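Local coordinates for protein cytosine-specific methyltransferase (Escherichia coli O157:H7 EDL933, PDB 3G7U) that probably methylates cytosine at carbon 5 in DNA, with S-adenosyl-L-methionine as the methyl donor, within a prophage-encoded modification system, at residues 282-287 against 309-314; 258-263 against 316-321; 27-32 against 47-52. All coordinates share one frame; numbering follows the deposited sequence.

Contact 1 of 3, residues 282-287 against 309-314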
ATOM      1  N   SER A 282      16.740 -15.865   3.786  1.00 48.51           N
ATOM      2  CA  SER A 282      16.283 -15.169   2.607  1.00 43.29           C
ATOM      3  C   SER A 282      16.015 -16.175   1.499  1.00 41.29           C
ATOM      4  O   SER A 282      16.711 -17.186   1.379  1.00 40.96           O
ATOM      5  CB  SER A 282      17.328 -14.147   2.166  1.00 44.00           C
ATOM      6  OG  SER A 282      17.185 -12.903   2.839  1.00 47.18           O
ATOM      7  N   THR A 283      15.006 -15.891   0.681  1.00 36.30           N
ATOM      8  CA  THR A 283      14.601 -16.812  -0.349  1.00 36.97           C
ATOM      9  C   THR A 283      14.819 -16.192  -1.689  1.00 33.63           C
ATOM     10  O   THR A 283      14.426 -15.047  -1.916  1.00 29.68           O
ATOM     11  CB  THR A 283      13.094 -17.184  -0.221  1.00 40.07           C
ATOM     12  OG1 THR A 283      12.855 -17.766   1.062  1.00 43.80           O
ATOM     13  CG2 THR A 283      12.680 -18.152  -1.297  1.00 34.80           C
ATOM     14  N   ARG A 284      15.435 -16.935  -2.597  1.00 28.48           N
ATOM     15  CA  ARG A 284      15.555 -16.464  -3.968  1.00 28.38           C
ATOM     16  C   ARG A 284      14.214 -16.453  -4.685  1.00 32.62           C
ATOM     17  O   ARG A 284      13.466 -17.438  -4.650  1.00 33.75           O
ATOM     18  CB  ARG A 284      16.614 -17.259  -4.743  1.00 27.01           C
ATOM     19  CG  ARG A 284      16.668 -16.990  -6.235  1.00 29.00           C
ATOM     20  CD  ARG A 284      18.004 -17.377  -6.814  1.00 36.67           C
ATOM     21  NE  ARG A 284      18.921 -16.236  -6.884  1.00 35.06           N
ATOM     22  CZ  ARG A 284      20.192 -16.313  -7.250  1.00 37.65           C
ATOM     23  NH1 ARG A 284      20.730 -17.498  -7.554  1.00 36.64           N
ATOM     24  NH2 ARG A 284      20.932 -15.207  -7.295  1.00 31.69           N
ATOM     25  N   LEU A 285      13.917 -15.322  -5.323  1.00 27.81           N
ATOM     26  CA  LEU A 285      12.723 -15.172  -6.143  1.00 31.36           C
ATOM     27  C   LEU A 285      12.777 -16.094  -7.355  1.00 33.23           C
ATOM     28  O   LEU A 285      13.841 -16.317  -7.942  1.00 34.40           O
ATOM     29  CB  LEU A 285      12.573 -13.738  -6.638  1.00 28.45           C
ATOM     30  CG  LEU A 285      12.287 -12.681  -5.549  1.00 27.70           C
ATOM     31  CD1 LEU A 285      12.557 -11.285  -6.037  1.00 26.80           C
ATOM     32  CD2 LEU A 285      10.833 -12.798  -5.114  1.00 28.72           C
ATOM     33  N   ASP A 286      11.609 -16.617  -7.722  1.00 31.48           N
ATOM     34  CA  ASP A 286      11.454 -17.353  -8.965  1.00 31.08           C
ATOM     35  C   ASP A 286      10.983 -16.339  -9.968  1.00 27.97           C
ATOM     36  O   ASP A 286       9.936 -15.690  -9.767  1.00 33.45           O
ATOM     37  CB  ASP A 286      10.425 -18.482  -8.757  1.00 32.01           C
ATOM     38  CG  ASP A 286      10.121 -19.297 -10.037  1.00 36.14           C
ATOM     39  OD1 ASP A 286      10.502 -18.949 -11.184  1.00 31.27           O
ATOM     40  OD2 ASP A 286       9.419 -20.316  -9.866  1.00 44.55           O
ATOM     41  N   PRO A 287      11.731 -16.190 -11.072  1.00 29.45           N
ATOM     42  CA  PRO A 287      11.381 -15.194 -12.089  1.00 26.97           C
ATOM     43  C   PRO A 287      10.014 -15.411 -12.756  1.00 34.29           C
ATOM     44  O   PRO A 287       9.414 -14.454 -13.262  1.00 35.07           O
ATOM     45  CB  PRO A 287      12.508 -15.319 -13.120  1.00 29.04           C
ATOM     46  CG  PRO A 287      13.141 -16.619 -12.853  1.00 28.03           C
ATOM     47  CD  PRO A 287      12.940 -16.960 -11.430  1.00 29.35           C
ATOM     48  N   ARG A 309      14.947  -9.959   3.459  1.00 47.96           N
ATOM     49  CA  ARG A 309      14.770  -9.485   2.085  0.50 42.19           C
ATOM     50  C   ARG A 309      14.871 -10.622   1.076  1.00 38.27           C
ATOM     51  O   ARG A 309      15.688 -11.509   1.240  1.00 35.31           O
ATOM     52  CB  ARG A 309      15.786  -8.381   1.755  0.50 44.97           C
ATOM     53  CG  ARG A 309      15.327  -6.935   2.039  0.50 46.38           C
ATOM     54  CD  ARG A 309      15.035  -6.689   3.520  0.50 49.36           C
ATOM     55  NE  ARG A 309      15.549  -5.409   4.000  0.50 50.56           N
ATOM     56  CZ  ARG A 309      15.397  -4.956   5.240  0.50 50.30           C
ATOM     57  NH1 ARG A 309      14.731  -5.670   6.140  0.50 51.01           N
ATOM     58  NH2 ARG A 309      15.908  -3.784   5.577  0.50 48.46           N
ATOM     59  N   PRO A 310      14.031 -10.601   0.025  1.00 30.27           N
ATOM     60  CA  PRO A 310      14.191 -11.623  -1.010  1.00 28.58           C
ATOM     61  C   PRO A 310      15.524 -11.461  -1.728  1.00 26.57           C
ATOM     62  O   PRO A 310      16.077 -10.355  -1.791  1.00 23.25           O
ATOM     63  CB  PRO A 310      13.074 -11.296  -2.013  1.00 29.21           C
ATOM     64  CG  PRO A 310      12.072 -10.501  -1.194  1.00 32.54           C
ATOM     65  CD  PRO A 310      12.879  -9.718  -0.245  1.00 32.72           C
ATOM     66  N   ILE A 311      16.025 -12.562  -2.274  1.00 24.89           N
ATOM     67  CA  ILE A 311      17.221 -12.565  -3.117  0.50 25.98           C
ATOM     68  C   ILE A 311      16.786 -12.450  -4.557  1.00 23.97           C
ATOM     69  O   ILE A 311      15.792 -13.095  -4.989  1.00 25.66           O
ATOM     70  CB  ILE A 311      18.028 -13.885  -2.905  0.50 25.56           C
ATOM     71  CG1 ILE A 311      18.319 -14.098  -1.418  0.50 29.35           C
ATOM     72  CG2 ILE A 311      19.309 -13.953  -3.750  0.50 29.80           C
ATOM     73  CD1 ILE A 311      19.051 -12.973  -0.749  0.50 26.56           C
ATOM     74  N   HIS A 312      17.513 -11.639  -5.314  1.00 21.08           N
ATOM     75  CA  HIS A 312      17.246 -11.433  -6.707  1.00 22.74           C
ATOM     76  C   HIS A 312      17.373 -12.771  -7.475  1.00 28.35           C
ATOM     77  O   HIS A 312      18.222 -13.602  -7.103  1.00 27.89           O
ATOM     78  CB  HIS A 312      18.287 -10.460  -7.229  1.00 24.08           C
ATOM     79  CG  HIS A 312      17.939  -9.860  -8.544  1.00 24.31           C
ATOM     80  ND1 HIS A 312      18.237 -10.473  -9.741  1.00 28.77           N
ATOM     81  CD2 HIS A 312      17.304  -8.707  -8.857  1.00 22.51           C
ATOM     82  CE1 HIS A 312      17.798  -9.718 -10.737  1.00 27.89           C
ATOM     83  NE2 HIS A 312      17.243  -8.633 -10.229  1.00 25.69           N
ATOM     84  N   PRO A 313      16.530 -12.988  -8.502  1.00 29.62           N
ATOM     85  CA  PRO A 313      16.538 -14.301  -9.185  1.00 30.06           C
ATOM     86  C   PRO A 313      17.829 -14.608  -9.937  1.00 31.39           C
ATOM     87  O   PRO A 313      18.231 -15.792 -10.011  1.00 32.75           O
ATOM     88  CB  PRO A 313      15.374 -14.196 -10.165  1.00 27.27           C
ATOM     89  CG  PRO A 313      15.187 -12.709 -10.406  1.00 30.88           C
ATOM     90  CD  PRO A 313      15.497 -12.092  -9.073  1.00 30.37           C
ATOM     91  N   TYR A 314      18.463 -13.563 -10.467  1.00 32.48           N
ATOM     92  CA  TYR A 314      19.646 -13.695 -11.325  1.00 37.31           C
ATOM     93  C   TYR A 314      20.955 -13.218 -10.663  1.00 40.32           C
ATOM     94  O   TYR A 314      22.009 -13.843 -10.844  1.00 42.12           O
ATOM     95  CB  TYR A 314      19.407 -12.971 -12.643  1.00 39.25           C
ATOM     96  CG  TYR A 314      18.160 -13.448 -13.379  1.00 45.84           C
ATOM     97  CD1 TYR A 314      17.904 -14.813 -13.572  1.00 47.43           C
ATOM     98  CD2 TYR A 314      17.243 -12.534 -13.894  1.00 49.92           C
ATOM     99  CE1 TYR A 314      16.763 -15.249 -14.256  1.00 46.40           C
ATOM    100  CE2 TYR A 314      16.091 -12.961 -14.578  1.00 48.21           C
ATOM    101  CZ  TYR A 314      15.867 -14.310 -14.754  1.00 50.34           C
ATOM    102  OH  TYR A 314      14.731 -14.714 -15.434  1.00 54.86           O
TER
HETATM  103  O   HOH W   1      23.330 -15.398  -8.909  1.00 33.90           O
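With CG anti to its backbone N (chi1 171°) and a bend at chi3 (-95°) that sets NE, R284 brings its guanidinium to the carbonyls of H312 and P313. NE donates to H312 O at 2.7 Å, near the guanidinium plane, while NH2 adds a weak bond to the same oxygen. P313 O only packs over one face, 3.2 Å above the plane and towards the rim. A water bridges NH2, which donates to it, and Y314 O, which accepts from it; with NH1 bonded to L271 O and a weak bond from NH2 to H315 O, the group is gripped from several sides. At the far end, S282 OG, held beside its own backbone N, donates to R309 O at 2.6 Å in the carbonyl plane. Between them the backbones exchange two nearly straight bonds, I311 N to T283 O at 3.0 Å and L285 N to I311 O at 2.9 Å. Apolar contacts flank this core: L285 CG rests on P310 CB (3.9 Å), and P287 CB lies 3.9 Å from Y314 CZ. A single bridge, R284 with I311, thus pairs two extended parts of one long loop, consistent with the small, target-recognition part of C5-cytosine methyltransferases, just before helix 321-328.

Contact 2 of 3, residues 258-263 against 316-321; sequences TLHSKI and PRVITP
The segment running into helix 321-328 begins a sequence consistent with motif IX of the C5-cytosine methyltransferases, and H260 docks on it through its imidazole. The ring, whose CG stands anti to the carbonyl carbon (chi1 -56°), offers NE2 as acceptor to V318 N at 3.1 Å. This bond is fairly straight, with its donor tilted 24° from the ring plane; a neutral imidazole would then probably carry its hydrogen on ND1. Either side of NE2 is packed by carbon: CD2 approaches R317 CB at 3.7 Å, and CE1 lies 3.7 Å from V318 CG2, both carbons being in the plane of the ring at its edge. T258 O sits over one face, and Y268 of helix 262-269 meets the ring edge-to-face. Segment 258-263 leads from the end of strand 256-258 into that helix, with S261 as its N-cap, just as T320 is N-cap of helix 321-328. Water completes the join: one molecule spans T258 N and V318 O, a second T258 OG1 and I319 O. V318 O also accepts R317 NH1 at 3.1 Å, an arginine whose guanidinium is fixed further by a salt bridge to E323.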
ATOM      1  N   THR A 258      22.994  -3.570  -1.535  1.00 31.21           N
ATOM      2  CA  THR A 258      23.597  -3.840  -0.239  1.00 27.05           C
ATOM      3  C   THR A 258      24.927  -4.540  -0.507  1.00 28.20           C
ATOM      4  O   THR A 258      25.016  -5.433  -1.354  1.00 27.86           O
ATOM      5  CB  THR A 258      22.658  -4.706   0.597  1.00 29.47           C
ATOM      6  OG1 THR A 258      21.459  -3.986   0.865  1.00 32.38           O
ATOM      7  CG2 THR A 258      23.297  -5.100   1.951  1.00 26.43           C
ATOM      8  N   LEU A 259      25.983  -4.117   0.178  1.00 25.73           N
ATOM      9  CA  LEU A 259      27.245  -4.817   0.090  1.00 27.73           C
ATOM     10  C   LEU A 259      27.242  -6.152   0.871  1.00 26.12           C
ATOM     11  O   LEU A 259      27.040  -6.141   2.093  1.00 27.94           O
ATOM     12  CB  LEU A 259      28.354  -3.893   0.595  1.00 28.78           C
ATOM     13  CG  LEU A 259      29.778  -4.401   0.517  1.00 34.28           C
ATOM     14  CD1 LEU A 259      30.201  -4.603  -0.935  1.00 37.24           C
ATOM     15  CD2 LEU A 259      30.695  -3.394   1.262  1.00 34.31           C
ATOM     16  N   HIS A 260      27.488  -7.256   0.169  1.00 25.99           N
ATOM     17  CA  HIS A 260      27.571  -8.597   0.772  1.00 27.54           C
ATOM     18  C   HIS A 260      29.014  -9.121   0.746  1.00 29.46           C
ATOM     19  O   HIS A 260      29.737  -8.899  -0.223  1.00 31.29           O
ATOM     20  CB  HIS A 260      26.695  -9.620   0.007  1.00 27.48           C
ATOM     21  CG  HIS A 260      25.247  -9.239  -0.106  1.00 27.68           C
ATOM     22  ND1 HIS A 260      24.442  -9.049   0.992  1.00 24.71           N
ATOM     23  CD2 HIS A 260      24.452  -9.056  -1.189  1.00 23.69           C
ATOM     24  CE1 HIS A 260      23.214  -8.754   0.602  1.00 24.08           C
ATOM     25  NE2 HIS A 260      23.194  -8.740  -0.722  1.00 25.32           N
ATOM     26  N   SER A 261      29.408  -9.878   1.770  1.00 32.98           N
ATOM     27  CA  SER A 261      30.700 -10.587   1.710  1.00 33.06           C
ATOM     28  C   SER A 261      30.699 -11.626   0.577  1.00 38.81           C
ATOM     29  O   SER A 261      29.631 -12.054   0.151  1.00 37.19           O
ATOM     30  CB  SER A 261      30.984 -11.256   3.034  1.00 33.39           C
ATOM     31  OG  SER A 261      30.114 -12.339   3.213  1.00 44.00           O
ATOM     32  N   LYS A 262      31.883 -12.025   0.082  1.00 37.04           N
ATOM     33  CA  LYS A 262      31.985 -12.964  -1.049  1.00 41.54           C
ATOM     34  C   LYS A 262      31.406 -14.304  -0.706  1.00 41.07           C
ATOM     35  O   LYS A 262      30.858 -14.970  -1.562  1.00 43.18           O
ATOM     36  CB  LYS A 262      33.432 -13.148  -1.540  1.00 45.17           C
ATOM     37  CG  LYS A 262      33.976 -11.957  -2.296  1.00 49.92           C
ATOM     38  CD  LYS A 262      33.746 -12.098  -3.794  1.00 55.50           C
ATOM     39  CE  LYS A 262      34.855 -12.911  -4.439  1.00 61.51           C
ATOM     40  NZ  LYS A 262      34.627 -13.087  -5.901  1.00 64.95           N
ATOM     41  N   ILE A 263      31.521 -14.684   0.557  1.00 41.19           N
ATOM     42  CA  ILE A 263      30.984 -15.950   1.006  1.00 45.12           C
ATOM     43  C   ILE A 263      29.458 -15.921   0.955  1.00 44.78           C
ATOM     44  O   ILE A 263      28.839 -16.883   0.493  1.00 44.67           O
ATOM     45  CB  ILE A 263      31.583 -16.384   2.362  1.00 47.07           C
ATOM     46  CG1 ILE A 263      33.011 -16.905   2.089  1.00 51.05           C
ATOM     47  CG2 ILE A 263      30.709 -17.454   3.043  1.00 47.89           C
ATOM     48  CD1 ILE A 263      33.746 -17.523   3.261  1.00 58.04           C
ATOM     49  N   PRO A 316      23.457 -12.289  -7.384  1.00 29.17           N
ATOM     50  CA  PRO A 316      23.691 -12.835  -6.062  1.00 27.64           C
ATOM     51  C   PRO A 316      23.589 -11.812  -4.911  1.00 27.82           C
ATOM     52  O   PRO A 316      24.566 -11.544  -4.220  1.00 24.95           O
ATOM     53  CB  PRO A 316      25.107 -13.414  -6.177  1.00 29.00           C
ATOM     54  CG  PRO A 316      25.787 -12.560  -7.213  1.00 29.29           C
ATOM     55  CD  PRO A 316      24.713 -12.072  -8.145  1.00 29.71           C
ATOM     56  N   ARG A 317      22.380 -11.300  -4.652  1.00 23.89           N
ATOM     57  CA  ARG A 317      22.229 -10.183  -3.732  1.00 23.74           C
ATOM     58  C   ARG A 317      20.768 -10.091  -3.280  1.00 19.84           C
ATOM     59  O   ARG A 317      19.883 -10.609  -3.969  1.00 21.38           O
ATOM     60  CB  ARG A 317      22.641  -8.872  -4.431  1.00 23.26           C
ATOM     61  CG  ARG A 317      21.905  -8.598  -5.732  1.00 25.56           C
ATOM     62  CD  ARG A 317      22.064  -7.141  -6.101  1.00 23.08           C
ATOM     63  NE  ARG A 317      21.423  -6.718  -7.346  1.00 24.65           N
ATOM     64  CZ  ARG A 317      20.125  -6.413  -7.497  1.00 29.90           C
ATOM     65  NH1 ARG A 317      19.279  -6.510  -6.475  1.00 24.19           N
ATOM     66  NH2 ARG A 317      19.681  -5.969  -8.670  1.00 24.36           N
ATOM     67  N   VAL A 318      20.507  -9.409  -2.159  1.00 21.51           N
ATOM     68  CA  VAL A 318      19.133  -9.056  -1.825  1.00 20.11           C
ATOM     69  C   VAL A 318      18.628  -8.033  -2.831  1.00 21.32           C
ATOM     70  O   VAL A 318      19.435  -7.374  -3.498  1.00 22.88           O
ATOM     71  CB  VAL A 318      19.020  -8.486  -0.402  1.00 19.12           C
ATOM     72  CG1 VAL A 318      19.458  -9.535   0.605  1.00 27.18           C
ATOM     73  CG2 VAL A 318      19.914  -7.273  -0.241  1.00 23.31           C
ATOM     74  N   ILE A 319      17.309  -7.927  -2.986  1.00 19.64           N
ATOM     75  CA  ILE A 319      16.712  -6.954  -3.915  1.00 20.64           C
ATOM     76  C   ILE A 319      16.891  -5.515  -3.392  1.00 21.86           C
ATOM     77  O   ILE A 319      17.122  -5.334  -2.194  1.00 23.52           O
ATOM     78  CB  ILE A 319      15.196  -7.285  -4.199  1.00 20.64           C
ATOM     79  CG1 ILE A 319      14.364  -7.243  -2.902  1.00 20.80           C
ATOM     80  CG2 ILE A 319      15.092  -8.667  -4.980  1.00 18.79           C
ATOM     81  CD1 ILE A 319      12.841  -7.442  -3.159  1.00 23.07           C
ATOM     82  N   THR A 320      16.735  -4.521  -4.267  1.00 20.89           N
ATOM     83  CA  THR A 320      16.846  -3.133  -3.916  1.00 21.26           C
ATOM     84  C   THR A 320      15.481  -2.623  -3.464  1.00 18.74           C
ATOM     85  O   THR A 320      14.446  -3.262  -3.711  1.00 16.77           O
ATOM     86  CB  THR A 320      17.266  -2.279  -5.125  1.00 22.06           C
ATOM     87  OG1 THR A 320      16.231  -2.342  -6.093  1.00 20.00           O
ATOM     88  CG2 THR A 320      18.548  -2.792  -5.739  1.00 22.59           C
ATOM     89  N   PRO A 321      15.464  -1.488  -2.760  1.00 17.73           N
ATOM     90  CA  PRO A 321      14.143  -0.916  -2.442  1.00 18.77           C
ATOM     91  C   PRO A 321      13.263  -0.702  -3.677  1.00 21.56           C
ATOM     92  O   PRO A 321      12.044  -0.908  -3.618  1.00 20.02           O
ATOM     93  CB  PRO A 321      14.508   0.441  -1.811  1.00 19.06           C
ATOM     94  CG  PRO A 321      15.819   0.224  -1.200  1.00 19.10           C
ATOM     95  CD  PRO A 321      16.569  -0.756  -2.121  1.00 15.26           C
TER
HETATM   96  O   HOH W   2      21.350  -5.602  -2.921  1.00 32.81           O
HETATM   97  O   HOH W   3      18.421  -4.050  -0.017  1.00 45.45           O

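Contact 3 of 3, residues 27-32 against 47-52; sequences KMAVEI and SLHVQE
M28 and V50 meet on one face of the sheet with their side chains at a slant. The methionine leaves the backbone with CG anti to N (chi1 180°) and bends at chi3 (-78°), and CE touches two branched neighbours, 4.0 Å from L48 CD1 and 4.1 Å from V50 CG2. V30 behaves differently: it lies side by side with V50, both pointing the same way, and its CG2 touches V50 CB at 4.1 Å. F65 and F66 of helix 59-66 pack on M28, and F66 also reaches L48, covering the M28-L48 part of this face. On the reverse face A29 CB approaches H49 CD2 at 3.9 Å; the imidazole is turned obliquely to that methyl, and its NE2 is hydrogen-bonded to H40 ND1 of helix 34-43. Side chains alternate between the faces as in any extended strand; strands 25-30 and 48-50 pair in parallel as the ends of a beta-alpha-beta crossover through helix 34-43, at the edge of the Rossmann-like sheet of class I methyltransferases. Four backbone bonds, from L48 N to K27 O through E31 N to V50 O, join them, their axes 4.7 Å apart at 23°. Past the strands Q51 stretches out from CG, and NE2 donates to I32 O at 3.1 Å. E31 turns away to bond G11 N and D33 N, while its buried carbonyl oxygen finds no hydrogen-bond partner in the model; its nearest approach is a CA-H...O contact from Q51 CA at 3.2 Å.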
ATOM      1  N   LYS A  27      -8.059  13.855   0.895  1.00 20.52           N
ATOM      2  CA  LYS A  27      -8.002  15.230   1.442  1.00 24.18           C
ATOM      3  C   LYS A  27      -7.096  15.323   2.665  1.00 23.37           C
ATOM      4  O   LYS A  27      -6.536  16.389   2.941  1.00 21.36           O
ATOM      5  CB  LYS A  27      -9.391  15.741   1.822  1.00 23.04           C
ATOM      6  CG  LYS A  27     -10.320  16.007   0.667  1.00 23.09           C
ATOM      7  CD  LYS A  27      -9.750  17.096  -0.220  1.00 30.36           C
ATOM      8  CE  LYS A  27     -10.849  17.828  -0.941  1.00 32.82           C
ATOM      9  NZ  LYS A  27     -10.311  18.723  -1.984  1.00 35.30           N
ATOM     10  N   MET A  28      -6.905  14.211   3.363  1.00 22.86           N
ATOM     11  CA  MET A  28      -6.173  14.223   4.629  1.00 20.85           C
ATOM     12  C   MET A  28      -5.593  12.830   4.821  1.00 20.27           C
ATOM     13  O   MET A  28      -6.296  11.857   4.601  1.00 20.48           O
ATOM     14  CB  MET A  28      -7.094  14.527   5.830  1.00 23.52           C
ATOM     15  CG  MET A  28      -6.419  14.560   7.269  1.00 21.65           C
ATOM     16  SD  MET A  28      -7.633  14.906   8.606  1.00 20.87           S
ATOM     17  CE  MET A  28      -7.655  16.651   8.249  1.00 25.64           C
ATOM     18  N   ALA A  29      -4.338  12.763   5.263  1.00 20.97           N
ATOM     19  CA  ALA A  29      -3.770  11.499   5.760  1.00 20.09           C
ATOM     20  C   ALA A  29      -3.408  11.642   7.232  1.00 20.28           C
ATOM     21  O   ALA A  29      -2.839  12.690   7.634  1.00 20.63           O
ATOM     22  CB  ALA A  29      -2.527  11.141   4.929  1.00 20.56           C
ATOM     23  N   VAL A  30      -3.737  10.647   8.065  1.00 21.08           N
ATOM     24  CA  VAL A  30      -3.370  10.666   9.471  1.00 19.54           C
ATOM     25  C   VAL A  30      -2.416   9.498   9.726  1.00 18.17           C
ATOM     26  O   VAL A  30      -2.748   8.343   9.468  1.00 19.45           O
ATOM     27  CB  VAL A  30      -4.590  10.535  10.422  1.00 22.05           C
ATOM     28  CG1 VAL A  30      -4.144  10.541  11.914  1.00 22.81           C
ATOM     29  CG2 VAL A  30      -5.601  11.687  10.171  1.00 19.14           C
ATOM     30  N   GLU A  31      -1.229   9.835  10.198  1.00 15.41           N
ATOM     31  CA  GLU A  31      -0.186   8.792  10.437  1.00 20.10           C
ATOM     32  C   GLU A  31       0.740   9.255  11.545  1.00 17.96           C
ATOM     33  O   GLU A  31       1.248  10.343  11.475  1.00 18.32           O
ATOM     34  CB  GLU A  31       0.590   8.601   9.118  1.00 20.17           C
ATOM     35  CG  GLU A  31       1.848   7.701   9.182  1.00 20.14           C
ATOM     36  CD  GLU A  31       1.581   6.349   9.793  1.00 23.81           C
ATOM     37  OE1 GLU A  31       0.631   5.665   9.369  1.00 22.75           O
ATOM     38  OE2 GLU A  31       2.310   5.951  10.728  1.00 22.98           O
ATOM     39  N   ILE A  32       0.937   8.421  12.560  1.00 18.21           N
ATOM     40  CA  ILE A  32       1.824   8.737  13.695  1.00 22.39           C
ATOM     41  C   ILE A  32       3.333   8.709  13.361  1.00 21.74           C
ATOM     42  O   ILE A  32       4.106   9.443  13.945  1.00 22.37           O
ATOM     43  CB  ILE A  32       1.475   7.860  14.959  1.00 22.91           C
ATOM     44  CG1 ILE A  32       2.045   8.437  16.265  1.00 26.48           C
ATOM     45  CG2 ILE A  32       1.976   6.408  14.828  1.00 25.28           C
ATOM     46  CD1 ILE A  32       1.647   9.903  16.592  1.00 28.05           C
ATOM     47  N   SER A  47      -2.532  16.825  -0.121  1.00 26.38           N
ATOM     48  CA  SER A  47      -3.334  16.309   0.974  1.00 24.75           C
ATOM     49  C   SER A  47      -2.909  16.991   2.247  1.00 23.19           C
ATOM     50  O   SER A  47      -1.756  17.381   2.357  1.00 26.55           O
ATOM     51  CB  SER A  47      -3.100  14.797   1.124  1.00 27.29           C
ATOM     52  OG  SER A  47      -3.473  14.168  -0.091  1.00 27.30           O
ATOM     53  N   LEU A  48      -3.805  17.120   3.214  1.00 24.66           N
ATOM     54  CA  LEU A  48      -3.424  17.605   4.530  1.00 24.92           C
ATOM     55  C   LEU A  48      -2.751  16.450   5.266  1.00 25.07           C
ATOM     56  O   LEU A  48      -3.124  15.316   5.051  1.00 26.29           O
ATOM     57  CB  LEU A  48      -4.642  18.014   5.343  1.00 24.38           C
ATOM     58  CG  LEU A  48      -5.401  19.206   4.757  1.00 26.49           C
ATOM     59  CD1 LEU A  48      -6.517  19.546   5.740  1.00 28.93           C
ATOM     60  CD2 LEU A  48      -4.431  20.345   4.638  1.00 26.51           C
ATOM     61  N   HIS A  49      -1.772  16.756   6.111  1.00 21.73           N
ATOM     62  CA  HIS A  49      -1.062  15.703   6.874  1.00 18.73           C
ATOM     63  C   HIS A  49      -1.124  15.969   8.322  1.00 22.57           C
ATOM     64  O   HIS A  49      -0.708  17.042   8.784  1.00 26.48           O
ATOM     65  CB  HIS A  49       0.383  15.596   6.374  1.00 21.12           C
ATOM     66  CG  HIS A  49       0.459  15.017   5.011  1.00 19.00           C
ATOM     67  ND1 HIS A  49       0.418  15.785   3.864  1.00 20.89           N
ATOM     68  CD2 HIS A  49       0.436  13.727   4.597  1.00 22.17           C
ATOM     69  CE1 HIS A  49       0.374  14.997   2.807  1.00 23.39           C
ATOM     70  NE2 HIS A  49       0.376  13.742   3.225  1.00 20.40           N
ATOM     71  N   VAL A  50      -1.661  14.999   9.057  1.00 19.90           N
ATOM     72  CA  VAL A  50      -1.850  15.154  10.483  1.00 19.65           C
ATOM     73  C   VAL A  50      -1.066  14.024  11.116  1.00 20.84           C
ATOM     74  O   VAL A  50      -1.421  12.848  10.940  1.00 21.40           O
ATOM     75  CB  VAL A  50      -3.336  15.063  10.806  1.00 22.38           C
ATOM     76  CG1 VAL A  50      -3.578  14.992  12.316  1.00 22.74           C
ATOM     77  CG2 VAL A  50      -4.059  16.294  10.230  1.00 26.38           C
ATOM     78  N   GLN A  51       0.024  14.377  11.802  1.00 21.55           N
ATOM     79  CA  GLN A  51       0.825  13.367  12.510  1.00 20.69           C
ATOM     80  C   GLN A  51       0.293  13.209  13.902  1.00 23.01           C
ATOM     81  O   GLN A  51       0.669  13.960  14.783  1.00 25.25           O
ATOM     82  CB  GLN A  51       2.297  13.771  12.536  1.00 21.94           C
ATOM     83  CG  GLN A  51       3.183  12.681  13.154  1.00 20.84           C
ATOM     84  CD  GLN A  51       4.577  13.142  13.434  1.00 30.84           C
ATOM     85  OE1 GLN A  51       4.996  14.225  13.018  1.00 38.70           O
ATOM     86  NE2 GLN A  51       5.338  12.289  14.095  1.00 34.55           N
ATOM     87  N   GLU A  52      -0.584  12.232  14.102  1.00 18.00           N
ATOM     88  CA  GLU A  52      -1.361  12.162  15.311  1.00 23.64           C
ATOM     89  C   GLU A  52      -1.793  10.736  15.594  1.00 26.37           C
ATOM     90  O   GLU A  52      -1.998   9.944  14.692  1.00 29.03           O
ATOM     91  CB  GLU A  52      -2.574  13.107  15.211  1.00 22.85           C
ATOM     92  CG  GLU A  52      -3.211  13.438  16.602  1.00 19.50           C
ATOM     93  CD  GLU A  52      -2.132  13.816  17.569  1.00 23.98           C
ATOM     94  OE1 GLU A  52      -1.759  14.972  17.503  1.00 26.54           O
ATOM     95  OE2 GLU A  52      -1.557  12.926  18.285  1.00 27.51           O
TER

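Overall arrangement
From the N terminus, contact 3 closes first: residues 27-32 and 47-52 enclose helix 34-43 and join an inner strand of the seven-stranded sheet to one of its two outermost strands, 48-50. Much later in the chain, contact 2 closes a longer loop from strand 256-258 to the approach of helix 321-328. Contact 1 is nested inside that loop, its segments 282-287 and 309-314 holding together a region without regular structure. Contacts 1 and 2 touch, with H312 N 2.9 Å from R317 O and P310 O 3.0 Å from I319 N, both probable hydrogen bonds, so the two closures share a backbone-to-backbone join between 309-314 and 316-321. The centres of contacts 1 and 3 are about 35 Å apart.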